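Local atomic coordinates of sperm autoantigenic protein 17 (PDB entry 7MY4), a protein that probably dimerises through an RIIa-type docking and dimerization domain and is likely to bind amphipathic helices of A-kinase anchoring proteins. Residues A[32-35]-A[39-42]; A[50-53]-A[57-60]. All blocks are in the same frame, centred on the assembly; numbering follows the deposited sequence. Where two conformers were deposited one is given.

Helix 37-55 takes part in both contacts, one near each of its ends. Contact 1 lies at its start, where the loop that follows helix 18-32 folds against Phe40; contact 2 lies near its finish, where the chain doubles back and Asp58 meets Arg52. Their centres are 23 Å apart and their nearest atoms about 9 Å, so they do not touch. They differ in chemistry as well: contact 1 is apolar packing within the helix-turn-helix of the docking and dimerization domain, while contact 2 is a salt bridge, helped by waters, tying the outgoing loop back to the last turns of helix 37-55. Both are surface contacts of the single chain.

Contact 1: A[32-35]-A[39-42]; sequences EQPE and TFAA
Pro34 and Glu32 pack on the side chain of Phe40 at the turn of the helix-turn-helix that makes up an RIIa-type docking and dimerization domain. Helix 18-32 stops at Glu32, Gln33 leaves helical geometry with a positive phi of 49°, and the chain turns to start helix 37-55, from whose first turns Phe40 reaches back. The phenylalanine gives up the most surface here. Its CG stands anti to the backbone N (chi1 -178°), which sends the ring back along the turn to the end of the preceding helix.

Pro34 meets the root of this side chain: its CB lies 3.6 Å from CB of Phe40, and its CG is 3.7 Å from Phe40 CG. The two side chains cross at about a right angle, and Pro34 CG comes to the aromatic ring obliquely. Farther out, the methylene groups of Glu32 take over, with CB 3.9 Å from Phe40 CZ. In the conformer given, the carboxylate leads off from the contact, and only CB and CG of Glu32 touch the ring. Glu28 and Val29 of helix 18-32 also touch Phe40, so its ring lies between its own helix, the loop and the end of helix 18-32. The closest approach made by Glu32 is from its CG to Phe40 CE2, at 3.5 Å.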
ATOM      1  N   GLU A  32       1.841 -14.422 -10.514  0.50  6.12           N
ATOM      2  CA  GLU A  32       0.834 -14.209 -11.537  0.50  7.62           C
ATOM      3  C   GLU A  32       1.407 -14.302 -12.940  0.50  7.59           C
ATOM      4  O   GLU A  32       0.640 -14.619 -13.875  0.50 11.56           O
ATOM      5  CB  GLU A  32       0.182 -12.830 -11.365  0.50  9.71           C
ATOM      6  CG  GLU A  32      -0.771 -12.452 -12.473  0.50 11.13           C
ATOM      7  CD  GLU A  32      -1.963 -13.368 -12.543  0.50 26.77           C
ATOM      8  OE1 GLU A  32      -2.333 -13.948 -11.516  0.50 23.78           O
ATOM      9  OE2 GLU A  32      -2.545 -13.507 -13.627  0.50 17.70           O
ATOM     10  N   GLN A  33       2.702 -14.014 -13.103  1.00  6.30           N
ATOM     11  CA  GLN A  33       3.325 -13.927 -14.434  1.00  6.18           C
ATOM     12  C   GLN A  33       2.496 -13.040 -15.370  1.00 11.53           C
ATOM     13  O   GLN A  33       2.085 -13.474 -16.453  1.00 10.19           O
ATOM     14  CB  GLN A  33       3.533 -15.307 -15.035  1.00  8.01           C
ATOM     15  CG  GLN A  33       4.566 -16.117 -14.251  1.00  7.71           C
ATOM     16  CD  GLN A  33       5.037 -17.407 -14.944  1.00  6.84           C
ATOM     17  OE1 GLN A  33       4.465 -17.847 -15.955  1.00  8.43           O
ATOM     18  NE2 GLN A  33       6.053 -18.048 -14.355  1.00  6.91           N
ATOM     19  N   PRO A  34       2.283 -11.787 -15.008  1.00  8.20           N
ATOM     20  CA  PRO A  34       1.558 -10.880 -15.897  1.00 10.55           C
ATOM     21  C   PRO A  34       2.302 -10.702 -17.204  1.00  9.15           C
ATOM     22  O   PRO A  34       3.531 -10.555 -17.233  1.00 11.87           O
ATOM     23  CB  PRO A  34       1.506  -9.573 -15.101  1.00  9.94           C
ATOM     24  CG  PRO A  34       2.664  -9.652 -14.166  1.00  7.08           C
ATOM     25  CD  PRO A  34       2.770 -11.120 -13.792  1.00  7.29           C
ATOM     26  N   GLU A  35       1.530 -10.652 -18.295  1.00 15.07           N
ATOM     27  CA  GLU A  35       2.141 -10.316 -19.572  1.00 18.34           C
ATOM     28  C   GLU A  35       2.653  -8.877 -19.596  1.00 21.50           C
ATOM     29  O   GLU A  35       3.655  -8.598 -20.264  1.00 19.20           O
ATOM     30  CB  GLU A  35       1.142 -10.575 -20.703  1.00 23.89           C
ATOM     31  CG  GLU A  35       1.005 -12.058 -21.093  1.00 44.90           C
ATOM     32  CD  GLU A  35       2.357 -12.728 -21.403  1.00 67.32           C
ATOM     33  OE1 GLU A  35       3.286 -12.034 -21.877  1.00 77.30           O
ATOM     34  OE2 GLU A  35       2.504 -13.945 -21.149  1.00 65.33           O
ATOM     35  N   THR A  39       1.562  -2.581 -15.898  1.00  7.37           N
ATOM     36  CA  THR A  39       0.129  -2.498 -15.630  1.00  7.13           C
ATOM     37  C   THR A  39      -0.226  -3.268 -14.370  1.00  8.34           C
ATOM     38  O   THR A  39      -1.003  -2.792 -13.529  1.00  8.53           O
ATOM     39  CB  THR A  39      -0.663  -3.004 -16.825  1.00  9.99           C
ATOM     40  OG1 THR A  39      -0.536  -2.045 -17.888  1.00 11.08           O
ATOM     41  CG2 THR A  39      -2.135  -3.138 -16.471  1.00 16.61           C
ATOM     42  N   PHE A  40       0.358  -4.456 -14.208  1.00  7.76           N
ATOM     43  CA  PHE A  40       0.111  -5.259 -13.010  1.00  9.81           C
ATOM     44  C   PHE A  40       0.556  -4.523 -11.747  1.00  6.96           C
ATOM     45  O   PHE A  40      -0.108  -4.596 -10.700  1.00  7.19           O
ATOM     46  CB  PHE A  40       0.853  -6.595 -13.144  1.00  6.98           C
ATOM     47  CG  PHE A  40       0.629  -7.524 -11.996  1.00  6.85           C
ATOM     48  CD1 PHE A  40       1.450  -7.464 -10.881  1.00  8.56           C
ATOM     49  CD2 PHE A  40      -0.394  -8.431 -12.027  1.00 13.38           C
ATOM     50  CE1 PHE A  40       1.241  -8.303  -9.814  1.00 11.22           C
ATOM     51  CE2 PHE A  40      -0.612  -9.271 -10.953  1.00 16.28           C
ATOM     52  CZ  PHE A  40       0.214  -9.198  -9.853  1.00 13.04           C
ATOM     53  N   ALA A  41       1.700  -3.842 -11.815  1.00  5.83           N
ATOM     54  CA  ALA A  41       2.208  -3.122 -10.652  1.00  7.25           C
ATOM     55  C   ALA A  41       1.261  -2.002 -10.248  1.00  5.99           C
ATOM     56  O   ALA A  41       1.049  -1.748  -9.057  1.00  7.11           O
ATOM     57  CB  ALA A  41       3.605  -2.581 -10.933  1.00  8.11           C
ATOM     58  N   ALA A  42       0.687  -1.305 -11.220  1.00  6.73           N
ATOM     59  CA  ALA A  42      -0.239  -0.242 -10.854  1.00  7.51           C
ATOM     60  C   ALA A  42      -1.460  -0.832 -10.166  1.00 10.26           C
ATOM     61  O   ALA A  42      -1.966  -0.271  -9.181  1.00  9.94           O
ATOM     62  CB  ALA A  42      -0.633   0.548 -12.098  1.00  9.11           C
TER

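Contact 2: A[50-53]-A[57-60]; sequences KARE and LDPA
Arg52 and Asp58 form a salt bridge between the last turns of helix 37-55 and the loop beside them, with NE of Arg52 2.8 Å from OD1 of Asp58. The bond is fairly straight, 157° at the hydrogen, and reaches OD1 on its anti side, somewhat out of the carboxylate plane. Guanidinium and carboxylate stand nearly perpendicular, at 87°, so this is not the flat, two-pronged pairing: Arg52 NH2 adds a weak bond to the same OD1 at 3.4 Å. A water donates to Asp58 OD1 at 2.6 Å and also receives a weak bond from Arg52 NH2.

Pro59 covers one face of the guanidinium, its CD lying 3.5 Å from Arg52 CZ and above the centre of the group. The arginine stays extended through CG and CD and then bends at chi3 (68°), which brings NE round to the aspartate while its CG packs 3.6 Å from CB of Leu57. Replacing Arg52 by an alanine removes the guanidinium and is likely to leave the Asp58 carboxylate without its charged mate, and Leu57 CB and Pro59 CD without their cover.

One backbone bond and one water-mediated link place the loop. Leu57 N donates to Arg52 O at 3.1 Å, a six-to-one bond consistent with a Schellman-type turn at the helix C-terminus, and a second water links Glu53 O to Asp58 N. Asp58 also lies alongside Glu53, whose CB and CG touch OD2; the Glu53 carboxylate, its OE1 5.1 Å from Asp58 OD2 in the conformer given, may slightly disfavour charge on Asp58, which Arg52 would offset. The whole arrangement folds the outgoing loop onto the last turns of helix 37-55, the second helix of the domain, with helix 18-32 preceding it in the chain.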
ATOM      1  N   LYS A  50      -6.282  -0.049  -1.221  1.00  8.64           N
ATOM      2  CA  LYS A  50      -7.659  -0.317  -0.794  1.00 10.94           C
ATOM      3  C   LYS A  50      -7.676  -1.175   0.462  1.00  9.42           C
ATOM      4  O   LYS A  50      -8.452  -0.918   1.398  1.00 12.06           O
ATOM      5  CB  LYS A  50      -8.419  -1.002  -1.922  1.00 14.80           C
ATOM      6  CG  LYS A  50      -9.892  -1.258  -1.630  1.00 25.15           C
ATOM      7  CD  LYS A  50     -10.573  -2.051  -2.762  1.00 52.20           C
ATOM      8  CE  LYS A  50     -10.200  -1.590  -4.172  1.00 60.36           C
ATOM      9  NZ  LYS A  50     -10.759  -2.495  -5.226  1.00 69.65           N
ATOM     10  N   ALA A  51      -6.793  -2.175   0.527  1.00  7.79           N
ATOM     11  CA  ALA A  51      -6.723  -3.019   1.710  1.00  8.14           C
ATOM     12  C   ALA A  51      -6.286  -2.216   2.924  1.00  9.90           C
ATOM     13  O   ALA A  51      -6.808  -2.402   4.030  1.00 10.47           O
ATOM     14  CB  ALA A  51      -5.767  -4.186   1.480  1.00 12.66           C
ATOM     15  N   ARG A  52      -5.304  -1.338   2.739  1.00  9.32           N
ATOM     16  CA  ARG A  52      -4.861  -0.495   3.846  1.00  7.64           C
ATOM     17  C   ARG A  52      -5.995   0.403   4.323  1.00  8.04           C
ATOM     18  O   ARG A  52      -6.229   0.537   5.534  1.00  9.35           O
ATOM     19  CB  ARG A  52      -3.658   0.336   3.429  1.00  8.39           C
ATOM     20  CG  ARG A  52      -3.022   1.064   4.611  1.00  9.78           C
ATOM     21  CD  ARG A  52      -1.941   2.041   4.180  1.00  7.87           C
ATOM     22  NE  ARG A  52      -2.455   3.197   3.446  1.00  7.65           N
ATOM     23  CZ  ARG A  52      -1.690   4.093   2.839  1.00  7.08           C
ATOM     24  NH1 ARG A  52      -0.355   4.006   2.923  1.00 10.22           N
ATOM     25  NH2 ARG A  52      -2.240   5.104   2.180  1.00  9.50           N
ATOM     26  N   GLU A  53      -6.712   1.016   3.384  0.53  7.07           N
ATOM     27  CA  GLU A  53      -7.842   1.869   3.739  0.53  8.79           C
ATOM     28  C   GLU A  53      -8.880   1.102   4.549  0.53  9.57           C
ATOM     29  O   GLU A  53      -9.370   1.582   5.578  0.53  8.05           O
ATOM     30  CB  GLU A  53      -8.463   2.430   2.460  0.53 11.18           C
ATOM     31  CG  GLU A  53      -9.760   3.203   2.644  0.53 13.80           C
ATOM     32  CD  GLU A  53     -10.424   3.544   1.314  0.53 25.97           C
ATOM     33  OE1 GLU A  53      -9.871   3.188   0.248  0.53 26.55           O
ATOM     34  OE2 GLU A  53     -11.508   4.159   1.337  0.53 32.44           O
ATOM     35  N   LEU A  57      -5.682   1.673   8.327  1.00  6.58           N
ATOM     36  CA  LEU A  57      -4.263   1.967   8.444  1.00  6.56           C
ATOM     37  C   LEU A  57      -3.804   3.107   7.531  1.00 11.04           C
ATOM     38  O   LEU A  57      -2.599   3.373   7.447  1.00  8.66           O
ATOM     39  CB  LEU A  57      -3.458   0.704   8.171  1.00  6.73           C
ATOM     40  CG  LEU A  57      -3.539  -0.343   9.278  1.00 10.30           C
ATOM     41  CD1 LEU A  57      -2.830  -1.616   8.827  1.00 11.93           C
ATOM     42  CD2 LEU A  57      -2.895   0.185  10.543  1.00  7.68           C
ATOM     43  N   ASP A  58      -4.715   3.820   6.885  1.00  7.10           N
ATOM     44  CA  ASP A  58      -4.274   5.005   6.159  1.00  7.08           C
ATOM     45  C   ASP A  58      -3.640   5.986   7.133  1.00  6.99           C
ATOM     46  O   ASP A  58      -4.146   6.167   8.248  1.00  7.76           O
ATOM     47  CB  ASP A  58      -5.433   5.709   5.465  1.00  9.38           C
ATOM     48  CG  ASP A  58      -5.830   5.062   4.192  1.00 10.68           C
ATOM     49  OD1 ASP A  58      -5.124   4.130   3.732  1.00 10.00           O
ATOM     50  OD2 ASP A  58      -6.871   5.499   3.642  1.00 13.47           O
ATOM     51  N   PRO A  59      -2.547   6.654   6.748  1.00  7.46           N
ATOM     52  CA  PRO A  59      -1.929   7.645   7.640  1.00  9.99           C
ATOM     53  C   PRO A  59      -2.913   8.743   8.014  1.00 10.25           C
ATOM     54  O   PRO A  59      -3.696   9.208   7.186  1.00 12.02           O
ATOM     55  CB  PRO A  59      -0.761   8.201   6.820  1.00 15.01           C
ATOM     56  CG  PRO A  59      -0.551   7.257   5.681  1.00 19.45           C
ATOM     57  CD  PRO A  59      -1.809   6.448   5.486  1.00 11.50           C
ATOM     58  N   ALA A  60      -2.874   9.129   9.283  1.00 11.29           N
ATOM     59  CA  ALA A  60      -3.711  10.210   9.773  1.00 14.41           C
ATOM     60  C   ALA A  60      -3.240  11.512   9.157  1.00 15.63           C
ATOM     61  O   ALA A  60      -2.052  11.822   9.179  1.00 18.70           O
ATOM     62  CB  ALA A  60      -3.639  10.301  11.296  1.00 17.99           C
TER
HETATM   63  O   HOH W   1      -5.098   3.791   1.123  0.97 13.35           O
HETATM   64  O   HOH W   2      -7.758   3.755   6.671  1.00 11.79           O